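Local coordinates for protein neurotoxin (Clostridium botulinum, PDB 1ZB7) that acts as a zinc endopeptidase in the host cytosol, cleaving the synaptobrevins VAMP1, VAMP2 and VAMP3, at residues A[89-94]-A[383-388]. Numbering follows the deposited sequence.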
loop_
_atom_site.group_PDB
_atom_site.type_symbol
_atom_site.label_atom_id
_atom_site.label_comp_id
_atom_site.label_asym_id
_atom_site.label_seq_id
_atom_site.Cartn_x
_atom_site.Cartn_y
_atom_site.Cartn_z
ATOM N N LEU A 89 -25.043 12.962 20.842
ATOM C CA LEU A 89 -25.985 11.903 21.132
ATOM C C LEU A 89 -27.084 11.659 20.049
ATOM O O LEU A 89 -27.275 10.510 19.573
ATOM C CB LEU A 89 -26.611 12.196 22.449
ATOM C CG LEU A 89 -27.643 11.260 23.112
ATOM C CD1 LEU A 89 -27.123 9.818 23.183
ATOM C CD2 LEU A 89 -27.923 11.824 24.508
ATOM N N LYS A 90 -27.741 12.733 19.659
ATOM C CA LYS A 90 -28.712 12.742 18.604
ATOM C C LYS A 90 -28.128 12.373 17.254
ATOM O O LYS A 90 -28.750 11.629 16.471
ATOM C CB LYS A 90 -29.501 14.089 18.612
ATOM C CG LYS A 90 -30.621 14.051 19.706
ATOM C CD LYS A 90 -31.025 15.367 20.186
ATOM C CE LYS A 90 -32.173 15.264 21.263
ATOM N NZ LYS A 90 -32.395 16.626 21.931
ATOM N N THR A 91 -26.936 12.866 16.980
ATOM C CA THR A 91 -26.257 12.517 15.729
ATOM C C THR A 91 -25.896 11.007 15.729
ATOM O O THR A 91 -26.094 10.344 14.754
ATOM C CB THR A 91 -24.965 13.354 15.516
ATOM O OG1 THR A 91 -25.282 14.745 15.525
ATOM C CG2 THR A 91 -24.283 13.004 14.248
ATOM N N MET A 92 -25.365 10.491 16.820
ATOM C CA MET A 92 -25.050 9.054 16.930
ATOM C C MET A 92 -26.300 8.190 16.690
ATOM O O MET A 92 -26.248 7.171 15.989
ATOM C CB MET A 92 -24.399 8.693 18.279
ATOM C CG MET A 92 -22.982 9.167 18.524
ATOM S SD MET A 92 -21.857 9.017 17.063
ATOM C CE MET A 92 -21.884 7.227 16.872
ATOM N N ILE A 93 -27.430 8.602 17.278
ATOM C CA ILE A 93 -28.662 7.872 17.109
ATOM C C ILE A 93 -29.122 7.913 15.669
ATOM O O ILE A 93 -29.647 6.907 15.140
ATOM C CB ILE A 93 -29.731 8.452 18.012
ATOM C CG1 ILE A 93 -29.392 8.114 19.458
ATOM C CG2 ILE A 93 -31.161 7.953 17.604
ATOM C CD1 ILE A 93 -30.113 9.045 20.448
ATOM N N LYS A 94 -28.951 9.081 15.024
ATOM C CA LYS A 94 -29.389 9.227 13.666
ATOM C C LYS A 94 -28.540 8.312 12.792
ATOM O O LYS A 94 -29.037 7.669 11.894
ATOM C CB LYS A 94 -29.291 10.662 13.196
ATOM C CG LYS A 94 -29.635 10.903 11.723
ATOM C CD LYS A 94 -30.139 12.271 11.505
ATOM C CE LYS A 94 -30.456 12.568 9.978
ATOM N NZ LYS A 94 -30.737 14.030 9.818
ATOM N N GLU A 383 -21.613 20.734 10.436
ATOM C CA GLU A 383 -22.519 21.074 11.541
ATOM C C GLU A 383 -23.977 20.716 11.185
ATOM O O GLU A 383 -24.847 20.982 11.960
ATOM C CB GLU A 383 -22.498 22.576 11.844
ATOM C CG GLU A 383 -21.172 23.155 12.325
ATOM C CD GLU A 383 -20.776 22.756 13.724
ATOM O OE1 GLU A 383 -21.458 21.875 14.385
ATOM O OE2 GLU A 383 -19.745 23.360 14.165
ATOM N N LYS A 384 -24.214 20.091 10.038
ATOM C CA LYS A 384 -25.565 19.933 9.480
ATOM C C LYS A 384 -26.167 18.521 9.443
ATOM O O LYS A 384 -27.149 18.311 8.763
ATOM C CB LYS A 384 -25.542 20.543 8.065
ATOM C CG LYS A 384 -25.325 22.018 8.183
ATOM C CD LYS A 384 -25.806 22.792 7.029
ATOM C CE LYS A 384 -25.342 24.239 7.200
ATOM N NZ LYS A 384 -25.082 24.816 5.912
ATOM N N LEU A 385 -25.598 17.573 10.186
ATOM C CA LEU A 385 -26.006 16.165 10.136
ATOM C C LEU A 385 -27.401 15.952 10.704
ATOM O O LEU A 385 -28.092 15.015 10.313
ATOM C CB LEU A 385 -24.991 15.277 10.905
ATOM C CG LEU A 385 -23.639 15.048 10.209
ATOM C CD1 LEU A 385 -22.840 14.170 11.053
ATOM C CD2 LEU A 385 -23.768 14.426 8.825
ATOM N N LEU A 386 -27.825 16.833 11.605
ATOM C CA LEU A 386 -29.249 16.902 12.049
ATOM C C LEU A 386 -30.201 17.739 11.177
ATOM O O LEU A 386 -31.370 17.852 11.519
ATOM C CB LEU A 386 -29.365 17.381 13.529
ATOM C CG LEU A 386 -28.631 16.478 14.533
ATOM C CD1 LEU A 386 -28.691 17.053 15.951
ATOM C CD2 LEU A 386 -29.153 15.001 14.459
ATOM N N ASP A 387 -29.733 18.316 10.072
ATOM C CA ASP A 387 -30.562 19.035 9.134
ATOM C C ASP A 387 -31.018 18.070 8.023
ATOM O O ASP A 387 -30.207 17.654 7.190
ATOM C CB ASP A 387 -29.710 20.147 8.525
ATOM C CG ASP A 387 -30.542 21.213 7.786
ATOM O OD1 ASP A 387 -31.579 20.852 7.226
ATOM O OD2 ASP A 387 -30.169 22.400 7.818
ATOM N N ASN A 388 -32.307 17.752 7.967
ATOM C CA ASN A 388 -32.839 16.859 6.919
ATOM C C ASN A 388 -32.870 17.428 5.479
ATOM O O ASN A 388 -32.979 16.671 4.536
ATOM C CB ASN A 388 -34.184 16.245 7.296
ATOM C CG ASN A 388 -34.077 15.248 8.436
ATOM O OD1 ASN A 388 -33.215 14.360 8.472
ATOM N ND2 ASN A 388 -34.970 15.376 9.367
HETATM O O HOH W 1 -32.698 14.799 11.513
#
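The ammonium group of Lys94 is gripped by several oxygens: Lys94 NZ donates to Asn388 OD1 at 2.8 Å and to the backbone oxygen Leu385 O at 2.9 Å. Lys94 NZ also donates to water 1 at 2.7 Å and bonds to the carbonyl of Tyr391, three residues further along the same loop. Four oxygens thus surround three N-H groups, so at least one hydrogen must be shared or the bonds must alternate. None of these oxygens belongs to a carboxylate; the positive charge is probably stabilised by the negative ends of carbonyl dipoles and by the water. The carbonyls of Leu385 and Asn388 are approached differently: the amine is tilted 16° from the Leu385 carbonyl plane but stands above that of Asn388, 44° out of it. Asparagine suits its place by supplying a neutral side-chain carbonyl. Lysine can span the gap: with CG anti to the backbone N (chi1 175°) and the rest extended, it carries the amine from helix to loop. Water 1 also gives a weak bond to Leu386 O.

Leu385 O lies within a type I beta turn, Lys384 to Asp387, closed by the bond from Asp387 N to Lys384 O. This turn follows strand 377-381 of the four-stranded antiparallel sheet and faces helix 82-99 of the clostridial neurotoxin zinc protease fold.

The central turn residues are leucines, which offer apolar methyls to the helix while the backbone O of Leu385 remains available to Lys94. Thr91 CG2 touches Leu385 CD1 at 3.7 Å, the two side chains lying roughly perpendicular. Threonine fits this buried spot because its methyl takes the apolar contact while OG1 returns to the carbonyl of Lys87. Leu386 lays CD2 against Lys90 O (3.9 Å), while the amine of Lys90 turns instead to a salt bridge with Asp86.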